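PDB 6P2K: fibronectin type III domain-containing protein from Simiduia agarivorans, which is an ancestral member of glycoside hydrolase family 74 that probably cleaves beta-glucans such as xyloglucan, this chain being its beta-propeller part. Local coordinates for residues B[465-479]-B[504-516]. Sequence-based numbering, arbitrary orientation.
Sequences QATSGYGGGAHNGRL and AGLPKGVLRDVAV
Two neighbouring blades of a seven-bladed beta-propeller meet here: the hairpin joining strands 459-467 and 478-483 of one blade packs on strand 511-516, first strand of the next, and the loop before it. Gln465 works at the seam. Its CG is anti to the backbone N (chi1 150°) and the chain bends at chi2, which lays the side chain obliquely across Leu511 and brings CG to 3.2 Å from Leu511 O. The amide is gripped at both ends. OE1 accepts Arg478 N at 3.1 Å, tilted somewhat from the carbonyl plane, and takes a longer, weak bond from Leu511 N; NE2 gives a fairly straight bond (163°) to Asn476 O, and this acceptor lies close to the plane of the Gln465 amide. Cutting the side chain back to an alanine is likely to leave Arg478 N and Asn476 O without their amide partners and to open a gap beside Leu511 and Val510.

The backbones come closest at Gly477, whose N donates to Lys508 O at 2.9 Å from above that carbonyl's plane, while its CA makes a CH...O contact with Gly509 O. Any beta carbon on Gly477 would collide with that oxygen, so glycine suits this tight approach. Next to it, Val510 sets CG2 against the loop, touching Ala474 CB and the carbonyl carbon of Asn476, and its CG1 lies 4.0 Å from Gln465 NE2. On the Leu511 side, Leu479 packs CB on Leu511 CD1 and reaches Val514 with its tip; Met526 of strand 524-528 also packs on both Leu479 and Val514. Asp513, whose CB points away from the hairpin, binds a zinc ion together with Asp405. Near Gly477 a water donates to both His475 O, at 2.8 Å, and Lys508 O, at 3.2 Å.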
# COMPACT_ATOMS: atom_id res chain seq x y z
N GLN B 465 24.27 -18.10 -7.88
CA GLN B 465 23.94 -19.39 -8.48
C GLN B 465 23.31 -20.24 -7.38
O GLN B 465 23.96 -20.53 -6.37
CB GLN B 465 25.20 -20.04 -9.05
CG GLN B 465 25.21 -21.56 -9.06
CD GLN B 465 24.15 -22.15 -9.97
OE1 GLN B 465 23.78 -21.56 -10.98
NE2 GLN B 465 23.65 -23.33 -9.61
N ALA B 466 22.04 -20.60 -7.55
CA ALA B 466 21.30 -21.30 -6.50
C ALA B 466 20.36 -22.32 -7.12
O ALA B 466 19.56 -21.97 -8.00
CB ALA B 466 20.51 -20.32 -5.63
N THR B 467 20.44 -23.56 -6.65
CA THR B 467 19.71 -24.65 -7.29
C THR B 467 19.50 -25.76 -6.28
O THR B 467 20.02 -25.73 -5.16
CB THR B 467 20.46 -25.16 -8.52
OG1 THR B 467 19.64 -26.09 -9.23
CG2 THR B 467 21.74 -25.85 -8.09
N SER B 468 18.73 -26.77 -6.69
CA SER B 468 18.46 -27.92 -5.86
C SER B 468 19.58 -28.95 -5.99
O SER B 468 20.41 -28.89 -6.90
CB SER B 468 17.12 -28.55 -6.23
OG SER B 468 17.03 -28.77 -7.63
N GLY B 469 19.59 -29.91 -5.07
CA GLY B 469 20.60 -30.94 -5.06
C GLY B 469 21.42 -30.97 -3.79
O GLY B 469 21.78 -29.92 -3.25
N TYR B 470 21.71 -32.17 -3.30
CA TYR B 470 22.44 -32.37 -2.06
C TYR B 470 23.80 -33.01 -2.33
O TYR B 470 24.02 -33.62 -3.38
CB TYR B 470 21.63 -33.24 -1.09
CG TYR B 470 20.35 -32.57 -0.69
CD1 TYR B 470 20.34 -31.56 0.27
CD2 TYR B 470 19.14 -32.92 -1.28
CE1 TYR B 470 19.18 -30.93 0.63
CE2 TYR B 470 17.97 -32.29 -0.93
CZ TYR B 470 17.99 -31.29 0.04
OH TYR B 470 16.83 -30.66 0.41
N GLY B 471 24.70 -32.87 -1.36
CA GLY B 471 26.03 -33.42 -1.49
C GLY B 471 26.85 -32.79 -2.60
O GLY B 471 27.75 -33.44 -3.14
N GLY B 472 26.56 -31.54 -2.95
CA GLY B 472 27.21 -30.90 -4.07
C GLY B 472 26.68 -31.27 -5.43
O GLY B 472 27.19 -30.76 -6.44
N GLY B 473 25.66 -32.13 -5.50
CA GLY B 473 25.09 -32.53 -6.77
C GLY B 473 24.10 -31.53 -7.33
O GLY B 473 22.92 -31.84 -7.50
N ALA B 474 24.58 -30.31 -7.60
CA ALA B 474 23.73 -29.24 -8.11
C ALA B 474 23.07 -29.65 -9.43
O ALA B 474 23.73 -30.16 -10.34
CB ALA B 474 24.55 -27.97 -8.31
N HIS B 475 21.76 -29.42 -9.52
CA HIS B 475 21.01 -29.95 -10.66
C HIS B 475 21.19 -29.10 -11.91
O HIS B 475 21.27 -29.65 -13.01
CB HIS B 475 19.53 -30.07 -10.30
CG HIS B 475 19.24 -31.16 -9.32
ND1 HIS B 475 18.27 -31.05 -8.35
CD2 HIS B 475 19.81 -32.38 -9.15
CE1 HIS B 475 18.24 -32.16 -7.63
NE2 HIS B 475 19.17 -32.98 -8.10
N ASN B 476 21.25 -27.78 -11.77
CA ASN B 476 21.31 -26.91 -12.95
C ASN B 476 21.73 -25.51 -12.53
O ASN B 476 21.86 -25.20 -11.35
CB ASN B 476 19.96 -26.88 -13.68
CG ASN B 476 18.79 -26.80 -12.74
OD1 ASN B 476 18.64 -25.83 -11.99
ND2 ASN B 476 17.94 -27.82 -12.76
N GLY B 477 21.93 -24.66 -13.54
CA GLY B 477 22.28 -23.27 -13.30
C GLY B 477 21.04 -22.40 -13.23
O GLY B 477 20.17 -22.47 -14.09
N ARG B 478 20.97 -21.59 -12.17
CA ARG B 478 19.90 -20.61 -11.99
C ARG B 478 20.50 -19.34 -11.41
O ARG B 478 21.28 -19.40 -10.46
CB ARG B 478 18.80 -21.11 -11.04
CG ARG B 478 18.12 -22.40 -11.42
CD ARG B 478 17.10 -22.74 -10.34
NE ARG B 478 16.38 -23.98 -10.59
CZ ARG B 478 15.14 -24.04 -11.05
NH1 ARG B 478 14.48 -22.92 -11.33
NH2 ARG B 478 14.55 -25.22 -11.24
N LEU B 479 20.12 -18.19 -11.97
CA LEU B 479 20.60 -16.90 -11.49
C LEU B 479 19.50 -16.25 -10.65
O LEU B 479 18.41 -15.98 -11.15
CB LEU B 479 20.98 -16.00 -12.67
CG LEU B 479 21.52 -14.62 -12.33
CD1 LEU B 479 22.91 -14.72 -11.70
CD2 LEU B 479 21.56 -13.76 -13.58
N ALA B 504 15.14 -16.79 -19.76
CA ALA B 504 15.97 -15.72 -20.31
C ALA B 504 17.00 -16.22 -21.32
O ALA B 504 17.94 -15.50 -21.67
CB ALA B 504 16.67 -14.91 -19.21
N GLY B 505 16.83 -17.45 -21.81
CA GLY B 505 17.81 -18.00 -22.73
C GLY B 505 19.09 -18.48 -22.09
O GLY B 505 20.03 -18.84 -22.81
N LEU B 506 19.18 -18.48 -20.76
CA LEU B 506 20.35 -19.02 -20.08
C LEU B 506 20.21 -20.53 -19.96
O LEU B 506 19.23 -21.00 -19.38
CB LEU B 506 20.52 -18.39 -18.71
CG LEU B 506 21.76 -18.80 -17.90
CD1 LEU B 506 23.03 -18.27 -18.54
CD2 LEU B 506 21.64 -18.31 -16.45
N PRO B 507 21.15 -21.32 -20.49
CA PRO B 507 20.98 -22.78 -20.51
C PRO B 507 21.13 -23.39 -19.12
O PRO B 507 21.48 -22.73 -18.14
CB PRO B 507 22.10 -23.25 -21.45
CG PRO B 507 23.13 -22.18 -21.36
CD PRO B 507 22.39 -20.89 -21.17
N LYS B 508 20.84 -24.69 -19.06
CA LYS B 508 20.67 -25.40 -17.80
C LYS B 508 21.98 -25.74 -17.10
O LYS B 508 21.94 -26.24 -15.97
CB LYS B 508 19.88 -26.69 -18.03
CG LYS B 508 20.71 -27.84 -18.57
CD LYS B 508 19.90 -28.79 -19.44
CE LYS B 508 18.76 -29.43 -18.66
NZ LYS B 508 17.93 -30.33 -19.51
N GLY B 509 23.13 -25.51 -17.73
CA GLY B 509 24.39 -25.86 -17.09
C GLY B 509 24.65 -25.03 -15.85
O GLY B 509 24.36 -23.83 -15.81
N VAL B 510 25.18 -25.69 -14.81
CA VAL B 510 25.46 -25.02 -13.54
C VAL B 510 26.35 -23.81 -13.77
O VAL B 510 27.37 -23.90 -14.46
CB VAL B 510 26.11 -26.01 -12.55
CG1 VAL B 510 26.65 -25.28 -11.33
CG2 VAL B 510 25.11 -27.08 -12.13
N LEU B 511 25.95 -22.67 -13.21
CA LEU B 511 26.75 -21.45 -13.27
C LEU B 511 27.83 -21.56 -12.19
O LEU B 511 27.69 -21.04 -11.08
CB LEU B 511 25.89 -20.21 -13.08
CG LEU B 511 24.55 -20.14 -13.82
CD1 LEU B 511 23.81 -18.85 -13.47
CD2 LEU B 511 24.76 -20.26 -15.31
N ARG B 512 28.92 -22.25 -12.53
CA ARG B 512 29.91 -22.58 -11.51
C ARG B 512 30.54 -21.34 -10.89
O ARG B 512 30.94 -21.37 -9.73
CB ARG B 512 30.98 -23.51 -12.07
CG ARG B 512 31.77 -24.18 -10.97
CD ARG B 512 32.70 -25.27 -11.46
NE ARG B 512 33.47 -25.81 -10.35
CZ ARG B 512 34.71 -26.27 -10.45
NH1 ARG B 512 35.34 -26.25 -11.62
NH2 ARG B 512 35.34 -26.73 -9.37
N ASP B 513 30.64 -20.24 -11.64
CA ASP B 513 30.91 -18.96 -11.01
C ASP B 513 30.04 -17.88 -11.64
O ASP B 513 29.63 -17.98 -12.80
CB ASP B 513 32.39 -18.56 -11.09
CG ASP B 513 32.77 -17.48 -10.05
OD1 ASP B 513 32.30 -17.53 -8.88
OD2 ASP B 513 33.55 -16.58 -10.42
N VAL B 514 29.75 -16.88 -10.83
CA VAL B 514 29.01 -15.68 -11.20
C VAL B 514 29.80 -14.51 -10.63
O VAL B 514 30.17 -14.53 -9.45
CB VAL B 514 27.58 -15.70 -10.62
CG1 VAL B 514 26.90 -14.36 -10.83
CG2 VAL B 514 26.77 -16.84 -11.22
N ALA B 515 30.10 -13.52 -11.46
CA ALA B 515 30.95 -12.43 -11.01
C ALA B 515 30.48 -11.10 -11.58
O ALA B 515 30.07 -11.02 -12.74
CB ALA B 515 32.42 -12.68 -11.40
N VAL B 516 30.57 -10.06 -10.75
CA VAL B 516 30.14 -8.71 -11.10
C VAL B 516 31.35 -7.91 -11.55
O VAL B 516 32.44 -8.01 -10.97
CB VAL B 516 29.45 -8.05 -9.89
CG1 VAL B 516 29.05 -6.64 -10.20
CG2 VAL B 516 28.24 -8.87 -9.45
O HOH W 1 22.66 -29.27 -15.42